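Local coordinates for protein ADP-ribosyltransferase (Staphylococcus aureus, PDB 1OJQ) that transfers ADP-ribose from NAD+ to target proteins, as a C3-type mono-ADP-ribosyltransferase exoenzyme, at residues 42-47 against 131-136; 137-142 against 181-186. All blocks are in the same frame, centred on the assembly; numbering follows the deposited sequence.

In the fold
The two contacts follow in series along the chain, Tyr136 at the end of contact 1 running straight into Ser137 at the start of contact 2. Their centres lie about 12 Å apart. Contact 1 sets helix 41-49 against the turn 134-136 that follows strand 130-133, an outermost strand of the five-stranded mixed sheet; contact 2 pairs strands 137-140 and 180-183 of the separate three-stranded antiparallel sheet. The turn thus carries the chain from one sheet to the other. Arg185 packs against it, its backbone N lying 3.4 Å from Tyr136 CD1. Glu133 in contact 1 and Gln140 in segment 137-142 both bind NAD(+), consistent with the two contacts flanking the nucleotide site.

Contact 1: 42-47 against 131-136; sequences PINTPL and YRENGY
A largely apolar helix-to-turn contact joins helix 41-49 to the turn leaving strand 130-133, beside the NAD(+) site. The backbones come nearest at Asn44 and Gly135, whose CA atoms are 4.9 Å apart. Ile43 and Leu47, one helical turn apart, both reach the CE2 corner of the Tyr136 ring. CG2 of Ile43, anti to its backbone N, meets the edge of the ring in its plane, 3.7 Å from Tyr136 CE2. Leu47 CD1 comes to the same Tyr136 CE2 obliquely, also at 3.7 Å, while Leu47 CB lies 3.9 Å from the carbonyl O of Asn134. Helix 59-73 packs on Tyr136 through Val65, Leu68 and Ile72, and its Asp69 OD1 is hydrogen-bonded to the phenol OH.

The turn is braced by two bonds of its own. Gly135 N donates to the anti lone pair of Glu133 OE2 at 2.7 Å, with an N-H...O angle of 145°. Arg132 NE gives a 2.9 Å bond to Asn134 OD1, the acceptor lying almost exactly in the guanidinium plane. Glu133 OE1 forms a salt bridge with Arg48, and both residues bind NAD(+). One carboxylate oxygen is held by the backbone and the other by an arginine, which should restrict rotation of the Glu133 carboxylate and is consistent with its being ionised, close to the apolar cluster of Ile43, Leu47 and Tyr136.

Contact 2: 137-142 against 181-186; sequences SSTQLV and VLLPRG
Strands 137-140 and 180-183 form an antiparallel ladder in the three-stranded sheet of this ADP-ribosyltransferase fold; their short axes run at 150°. Ser137 and Leu183 make a hydrogen-bonded pair: Leu183 N to Ser137 O is nearly straight, 2.9 Å and 177°, whereas the return bond from Ser137 N to Leu183 O is weak. Thr139 and Val181 form the second such pair. Thr139 N approaches nearly along the C=O axis of Val181, 3.0 Å from its O, while Val181 N sits above the carbonyl plane of Thr139, 2.9 Å from its O. Between them Ser138 faces Leu182 as a non-hydrogen-bonded pair.

Ser137, Thr139, Val181 and Leu183 share one face of the sheet. There Thr139 CG2 meets Leu183 CD1 at 3.7 Å, the two side chains crossing at about a right angle. Leu141, just past the strand, adds its CG against Val181 CG2 and also packs on Val81 and Val83 of strand 81-87.

Polar side chains add two links. A water accepts from Ser137 OG and donates to Pro184 O, tying the strand to the loop. Thr139 OG1, placed between its backbone N and carbonyl carbon (chi1 71°), donates to Val181 O at 2.9 Å, a second grip on that oxygen.

Contact 1: 42-47 against 131-136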
ATOM      1  N   PRO A  42       0.655 -11.790  12.202  1.00  8.95           N
ATOM      2  CA  PRO A  42      -0.159 -12.001  13.408  1.00  9.56           C
ATOM      3  C   PRO A  42      -1.197 -10.917  13.688  1.00  9.27           C
ATOM      4  O   PRO A  42      -2.102 -11.093  14.510  1.00 11.31           O
ATOM      5  CB  PRO A  42       0.877 -11.950  14.542  1.00 13.68           C
ATOM      6  CG  PRO A  42       2.136 -12.380  13.853  1.00 18.51           C
ATOM      7  CD  PRO A  42       2.091 -11.649  12.535  1.00 12.51           C
ATOM      8  N   ILE A  43      -1.037  -9.787  13.016  1.00  8.75           N
ATOM      9  CA  ILE A  43      -1.978  -8.672  13.080  1.00  6.26           C
ATOM     10  C   ILE A  43      -2.869  -8.660  11.852  1.00  9.02           C
ATOM     11  O   ILE A  43      -4.088  -8.538  11.922  1.00 12.39           O
ATOM     12  CB  ILE A  43      -1.174  -7.364  13.216  1.00  6.64           C
ATOM     13  CG1 ILE A  43      -0.569  -7.238  14.618  1.00  9.73           C
ATOM     14  CG2 ILE A  43      -2.002  -6.145  12.807  1.00  7.18           C
ATOM     15  CD1 ILE A  43       0.577  -6.257  14.701  1.00 13.15           C
ATOM     16  N   ASN A  44      -2.228  -8.779  10.686  1.00  6.33           N
ATOM     17  CA  ASN A  44      -2.980  -8.750   9.426  1.00  6.15           C
ATOM     18  C   ASN A  44      -4.058  -9.804   9.370  1.00  8.80           C
ATOM     19  O   ASN A  44      -5.225  -9.553   9.076  1.00  9.45           O
ATOM     20  CB  ASN A  44      -1.991  -8.947   8.282  1.00 11.72           C
ATOM     21  CG  ASN A  44      -2.570  -9.036   6.893  1.00 16.22           C
ATOM     22  OD1 ASN A  44      -3.757  -9.232   6.652  1.00 54.95           O
ATOM     23  ND2 ASN A  44      -1.675  -8.912   5.892  1.00 22.45           N
ATOM     24  N   THR A  45      -3.711 -11.066   9.630  1.00  9.25           N
ATOM     25  CA  THR A  45      -4.729 -12.117   9.447  1.00 11.15           C
ATOM     26  C   THR A  45      -5.924 -11.978  10.364  1.00 10.78           C
ATOM     27  O   THR A  45      -7.069 -12.020   9.899  1.00  9.61           O
ATOM     28  CB  THR A  45      -4.038 -13.488   9.608  1.00 14.26           C
ATOM     29  OG1 THR A  45      -3.103 -13.570   8.518  1.00 14.54           O
ATOM     30  CG2 THR A  45      -5.039 -14.617   9.481  1.00 19.34           C
ATOM     31  N   PRO A  46      -5.747 -11.798  11.673  1.00  8.13           N
ATOM     32  CA  PRO A  46      -6.918 -11.597  12.515  1.00  9.76           C
ATOM     33  C   PRO A  46      -7.739 -10.367  12.143  1.00 12.04           C
ATOM     34  O   PRO A  46      -8.972 -10.309  12.227  1.00 11.61           O
ATOM     35  CB  PRO A  46      -6.275 -11.398  13.898  1.00 15.99           C
ATOM     36  CG  PRO A  46      -4.957 -12.104  13.820  1.00 16.66           C
ATOM     37  CD  PRO A  46      -4.478 -11.825  12.421  1.00 12.20           C
ATOM     38  N   LEU A  47      -7.076  -9.284  11.737  1.00  9.07           N
ATOM     39  CA  LEU A  47      -7.851  -8.073  11.439  1.00  8.38           C
ATOM     40  C   LEU A  47      -8.741  -8.356  10.236  1.00 11.09           C
ATOM     41  O   LEU A  47      -9.896  -7.936  10.206  1.00 10.53           O
ATOM     42  CB  LEU A  47      -6.920  -6.900  11.161  1.00 12.27           C
ATOM     43  CG  LEU A  47      -6.492  -5.997  12.311  1.00 14.28           C
ATOM     44  CD1 LEU A  47      -5.433  -5.002  11.847  1.00  7.80           C
ATOM     45  CD2 LEU A  47      -7.673  -5.247  12.913  1.00  9.97           C
ATOM     46  N   TYR A 131     -12.106  -0.591  -3.123  1.00  6.87           N
ATOM     47  CA  TYR A 131     -11.558  -1.752  -2.448  1.00  9.61           C
ATOM     48  C   TYR A 131     -11.063  -1.314  -1.070  1.00  9.52           C
ATOM     49  O   TYR A 131     -10.532  -0.205  -0.943  1.00  8.19           O
ATOM     50  CB  TYR A 131     -10.414  -2.386  -3.256  1.00  7.56           C
ATOM     51  CG  TYR A 131     -10.962  -2.902  -4.590  1.00  7.97           C
ATOM     52  CD1 TYR A 131     -10.929  -2.082  -5.713  1.00  7.33           C
ATOM     53  CD2 TYR A 131     -11.505  -4.175  -4.678  1.00 10.48           C
ATOM     54  CE1 TYR A 131     -11.430  -2.548  -6.911  1.00 10.04           C
ATOM     55  CE2 TYR A 131     -12.009  -4.640  -5.892  1.00 11.88           C
ATOM     56  CZ  TYR A 131     -11.964  -3.820  -6.995  1.00 15.11           C
ATOM     57  OH  TYR A 131     -12.461  -4.255  -8.203  1.00 12.15           O
ATOM     58  N   ARG A 132     -11.271  -2.181  -0.081  1.00  8.32           N
ATOM     59  CA  ARG A 132     -10.869  -1.847   1.283  1.00 10.59           C
ATOM     60  C   ARG A 132      -9.912  -2.885   1.839  1.00 12.93           C
ATOM     61  O   ARG A 132     -10.099  -4.089   1.595  1.00 11.33           O
ATOM     62  CB  ARG A 132     -12.103  -1.769   2.189  1.00 12.96           C
ATOM     63  CG  ARG A 132     -11.851  -1.360   3.632  1.00 15.54           C
ATOM     64  CD  ARG A 132     -13.075  -1.721   4.475  1.00 21.99           C
ATOM     65  NE  ARG A 132     -12.871  -1.355   5.872  1.00 23.84           N
ATOM     66  CZ  ARG A 132     -13.233  -0.190   6.393  1.00 37.76           C
ATOM     67  NH1 ARG A 132     -13.818   0.730   5.635  1.00 45.97           N
ATOM     68  NH2 ARG A 132     -13.007   0.054   7.680  1.00 31.18           N
ATOM     69  N   GLU A 133      -8.895  -2.448   2.574  1.00  7.82           N
ATOM     70  CA  GLU A 133      -7.995  -3.399   3.227  1.00  6.36           C
ATOM     71  C   GLU A 133      -8.292  -3.351   4.718  1.00 11.08           C
ATOM     72  O   GLU A 133      -8.177  -2.257   5.283  1.00 10.10           O
ATOM     73  CB  GLU A 133      -6.545  -3.037   2.934  1.00  5.51           C
ATOM     74  CG  GLU A 133      -5.487  -3.698   3.796  1.00  7.90           C
ATOM     75  CD  GLU A 133      -5.574  -5.207   3.670  1.00 11.91           C
ATOM     76  OE1 GLU A 133      -5.450  -5.699   2.518  1.00 16.30           O
ATOM     77  OE2 GLU A 133      -5.781  -5.898   4.685  1.00 11.63           O
ATOM     78  N   ASN A 134      -8.679  -4.454   5.355  1.00  7.84           N
ATOM     79  CA  ASN A 134      -8.970  -4.343   6.778  1.00 10.42           C
ATOM     80  C   ASN A 134      -7.723  -4.389   7.643  1.00 12.00           C
ATOM     81  O   ASN A 134      -7.767  -3.951   8.806  1.00  8.07           O
ATOM     82  CB  ASN A 134      -9.951  -5.451   7.185  1.00  9.50           C
ATOM     83  CG  ASN A 134     -11.334  -5.013   6.707  1.00 16.37           C
ATOM     84  OD1 ASN A 134     -11.682  -3.851   6.895  1.00 17.94           O
ATOM     85  ND2 ASN A 134     -12.054  -5.928   6.085  1.00 23.52           N
ATOM     86  N   GLY A 135      -6.640  -4.929   7.085  1.00  7.35           N
ATOM     87  CA  GLY A 135      -5.368  -4.817   7.790  1.00  6.43           C
ATOM     88  C   GLY A 135      -4.781  -3.433   7.511  1.00  6.11           C
ATOM     89  O   GLY A 135      -5.492  -2.577   6.992  1.00  6.47           O
ATOM     90  N   TYR A 136      -3.521  -3.260   7.873  1.00  6.12           N
ATOM     91  CA  TYR A 136      -2.776  -2.047   7.525  1.00  8.17           C
ATOM     92  C   TYR A 136      -2.326  -2.126   6.072  1.00  6.22           C
ATOM     93  O   TYR A 136      -2.318  -3.213   5.494  1.00 10.32           O
ATOM     94  CB  TYR A 136      -1.565  -1.857   8.461  1.00  5.12           C
ATOM     95  CG  TYR A 136      -2.061  -1.621   9.884  1.00  6.33           C
ATOM     96  CD1 TYR A 136      -2.340  -0.358  10.380  1.00  3.13           C
ATOM     97  CD2 TYR A 136      -2.233  -2.720  10.726  1.00  8.17           C
ATOM     98  CE1 TYR A 136      -2.792  -0.173  11.693  1.00  3.30           C
ATOM     99  CE2 TYR A 136      -2.689  -2.550  12.017  1.00  9.00           C
ATOM    100  CZ  TYR A 136      -2.967  -1.287  12.495  1.00  7.02           C
ATOM    101  OH  TYR A 136      -3.412  -1.166  13.791  1.00  7.92           O
TER

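Contact 2: 137-142 against 181-186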
ATOM      1  N   SER A 137      -1.949  -1.002   5.452  1.00  6.94           N
ATOM      2  CA  SER A 137      -1.490  -1.071   4.063  1.00  5.65           C
ATOM      3  C   SER A 137      -0.053  -0.568   3.966  1.00  8.49           C
ATOM      4  O   SER A 137       0.245   0.578   4.350  1.00 10.50           O
ATOM      5  CB  SER A 137      -2.368  -0.208   3.167  1.00  9.14           C
ATOM      6  OG  SER A 137      -3.696  -0.706   3.083  1.00  8.65           O
ATOM      7  N   SER A 138       0.818  -1.419   3.456  1.00  8.13           N
ATOM      8  CA  SER A 138       2.223  -1.062   3.282  1.00  9.69           C
ATOM      9  C   SER A 138       2.450  -0.575   1.858  1.00  9.56           C
ATOM     10  O   SER A 138       2.108  -1.306   0.939  1.00 11.63           O
ATOM     11  CB  SER A 138       3.121  -2.268   3.571  1.00 11.73           C
ATOM     12  OG  SER A 138       2.875  -2.715   4.905  1.00 19.08           O
ATOM     13  N   THR A 139       3.002   0.609   1.679  1.00  8.62           N
ATOM     14  CA  THR A 139       3.170   1.236   0.378  1.00  4.83           C
ATOM     15  C   THR A 139       4.552   1.864   0.337  1.00  7.63           C
ATOM     16  O   THR A 139       5.230   1.828   1.372  1.00  8.08           O
ATOM     17  CB  THR A 139       2.124   2.340   0.109  1.00  7.48           C
ATOM     18  OG1 THR A 139       2.405   3.483   0.948  1.00  6.91           O
ATOM     19  CG2 THR A 139       0.721   1.866   0.469  1.00  9.17           C
ATOM     20  N   GLN A 140       4.958   2.414  -0.800  1.00  5.53           N
ATOM     21  CA  GLN A 140       6.255   3.083  -0.866  1.00  7.20           C
ATOM     22  C   GLN A 140       6.180   4.345  -1.719  1.00  6.32           C
ATOM     23  O   GLN A 140       5.411   4.470  -2.681  1.00  7.36           O
ATOM     24  CB  GLN A 140       7.357   2.145  -1.356  1.00 16.69           C
ATOM     25  CG  GLN A 140       7.217   1.456  -2.679  1.00 13.95           C
ATOM     26  CD  GLN A 140       8.250   0.378  -2.960  1.00 16.06           C
ATOM     27  OE1 GLN A 140       9.317   0.279  -2.343  1.00 11.91           O
ATOM     28  NE2 GLN A 140       7.953  -0.469  -3.943  1.00  4.35           N
ATOM     29  N   LEU A 141       7.035   5.306  -1.350  1.00  4.91           N
ATOM     30  CA  LEU A 141       7.078   6.554  -2.122  1.00  8.08           C
ATOM     31  C   LEU A 141       7.750   6.402  -3.476  1.00  7.59           C
ATOM     32  O   LEU A 141       7.416   7.105  -4.432  1.00 11.35           O
ATOM     33  CB  LEU A 141       7.856   7.654  -1.381  1.00 12.01           C
ATOM     34  CG  LEU A 141       7.144   8.437  -0.290  1.00 14.72           C
ATOM     35  CD1 LEU A 141       8.151   9.375   0.388  1.00 17.65           C
ATOM     36  CD2 LEU A 141       5.935   9.204  -0.819  1.00  8.04           C
ATOM     37  N   VAL A 142       8.728   5.511  -3.570  1.00  9.09           N
ATOM     38  CA  VAL A 142       9.442   5.240  -4.825  1.00  6.14           C
ATOM     39  C   VAL A 142       9.147   3.809  -5.261  1.00  8.18           C
ATOM     40  O   VAL A 142       9.487   2.842  -4.573  1.00  8.48           O
ATOM     41  CB  VAL A 142      10.953   5.449  -4.692  1.00  7.50           C
ATOM     42  CG1 VAL A 142      11.681   5.185  -6.005  1.00 10.42           C
ATOM     43  CG2 VAL A 142      11.237   6.874  -4.212  1.00 10.87           C
ATOM     44  N   VAL A 181       5.804   3.849   3.304  1.00  5.98           N
ATOM     45  CA  VAL A 181       4.763   4.641   3.961  1.00  6.62           C
ATOM     46  C   VAL A 181       3.715   3.669   4.487  1.00  7.41           C
ATOM     47  O   VAL A 181       3.237   2.843   3.690  1.00  7.38           O
ATOM     48  CB  VAL A 181       4.130   5.658   2.997  1.00  4.11           C
ATOM     49  CG1 VAL A 181       2.884   6.298   3.571  1.00  6.63           C
ATOM     50  CG2 VAL A 181       5.202   6.695   2.650  1.00  7.88           C
ATOM     51  N   LEU A 182       3.384   3.718   5.761  1.00  6.22           N
ATOM     52  CA  LEU A 182       2.389   2.815   6.347  1.00  5.26           C
ATOM     53  C   LEU A 182       1.052   3.527   6.457  1.00  4.94           C
ATOM     54  O   LEU A 182       1.012   4.595   7.070  1.00  7.50           O
ATOM     55  CB  LEU A 182       2.924   2.345   7.701  1.00  7.24           C
ATOM     56  CG  LEU A 182       2.200   1.165   8.343  1.00 18.59           C
ATOM     57  CD1 LEU A 182       2.266  -0.060   7.440  1.00 14.47           C
ATOM     58  CD2 LEU A 182       2.779   0.909   9.728  1.00  8.77           C
ATOM     59  N   LEU A 183      -0.025   3.001   5.892  1.00  6.21           N
ATOM     60  CA  LEU A 183      -1.353   3.610   5.969  1.00  5.60           C
ATOM     61  C   LEU A 183      -2.243   2.930   6.999  1.00  5.03           C
ATOM     62  O   LEU A 183      -2.068   1.741   7.294  1.00  6.15           O
ATOM     63  CB  LEU A 183      -2.040   3.564   4.585  1.00  3.59           C
ATOM     64  CG  LEU A 183      -1.210   4.110   3.407  1.00  7.72           C
ATOM     65  CD1 LEU A 183      -1.952   3.940   2.085  1.00  8.63           C
ATOM     66  CD2 LEU A 183      -0.847   5.558   3.685  1.00 11.18           C
ATOM     67  N   PRO A 184      -3.208   3.644   7.562  1.00  4.28           N
ATOM     68  CA  PRO A 184      -4.119   3.109   8.552  1.00  2.60           C
ATOM     69  C   PRO A 184      -4.839   1.854   8.071  1.00  5.88           C
ATOM     70  O   PRO A 184      -5.101   1.669   6.882  1.00  7.60           O
ATOM     71  CB  PRO A 184      -5.201   4.194   8.678  1.00  6.63           C
ATOM     72  CG  PRO A 184      -4.507   5.449   8.287  1.00  9.71           C
ATOM     73  CD  PRO A 184      -3.468   5.067   7.275  1.00  5.16           C
ATOM     74  N   ARG A 185      -5.179   1.028   9.046  1.00  6.21           N
ATOM     75  CA  ARG A 185      -6.062  -0.099   8.761  1.00  3.07           C
ATOM     76  C   ARG A 185      -7.384   0.448   8.239  1.00  7.29           C
ATOM     77  O   ARG A 185      -7.840   1.518   8.622  1.00  8.25           O
ATOM     78  CB  ARG A 185      -6.251  -0.981   9.984  1.00  4.63           C
ATOM     79  CG  ARG A 185      -6.955  -0.291  11.164  1.00  5.91           C
ATOM     80  CD  ARG A 185      -6.854  -1.219  12.374  1.00  7.86           C
ATOM     81  NE  ARG A 185      -7.522  -0.683  13.550  1.00  6.47           N
ATOM     82  CZ  ARG A 185      -8.752  -1.013  13.909  1.00  7.03           C
ATOM     83  NH1 ARG A 185      -9.441  -1.881  13.166  1.00  8.92           N
ATOM     84  NH2 ARG A 185      -9.304  -0.490  14.994  1.00 12.06           N
ATOM     85  N   GLY A 186      -8.001  -0.303   7.324  1.00  6.44           N
ATOM     86  CA  GLY A 186      -9.303   0.111   6.822  1.00  9.07           C
ATOM     87  C   GLY A 186      -9.186   1.158   5.722  1.00 12.40           C
ATOM     88  O   GLY A 186     -10.125   1.909   5.438  1.00 11.04           O
TER
HETATM   89  O   HOH W   1      -5.208  -0.397   5.257  1.00  7.17           O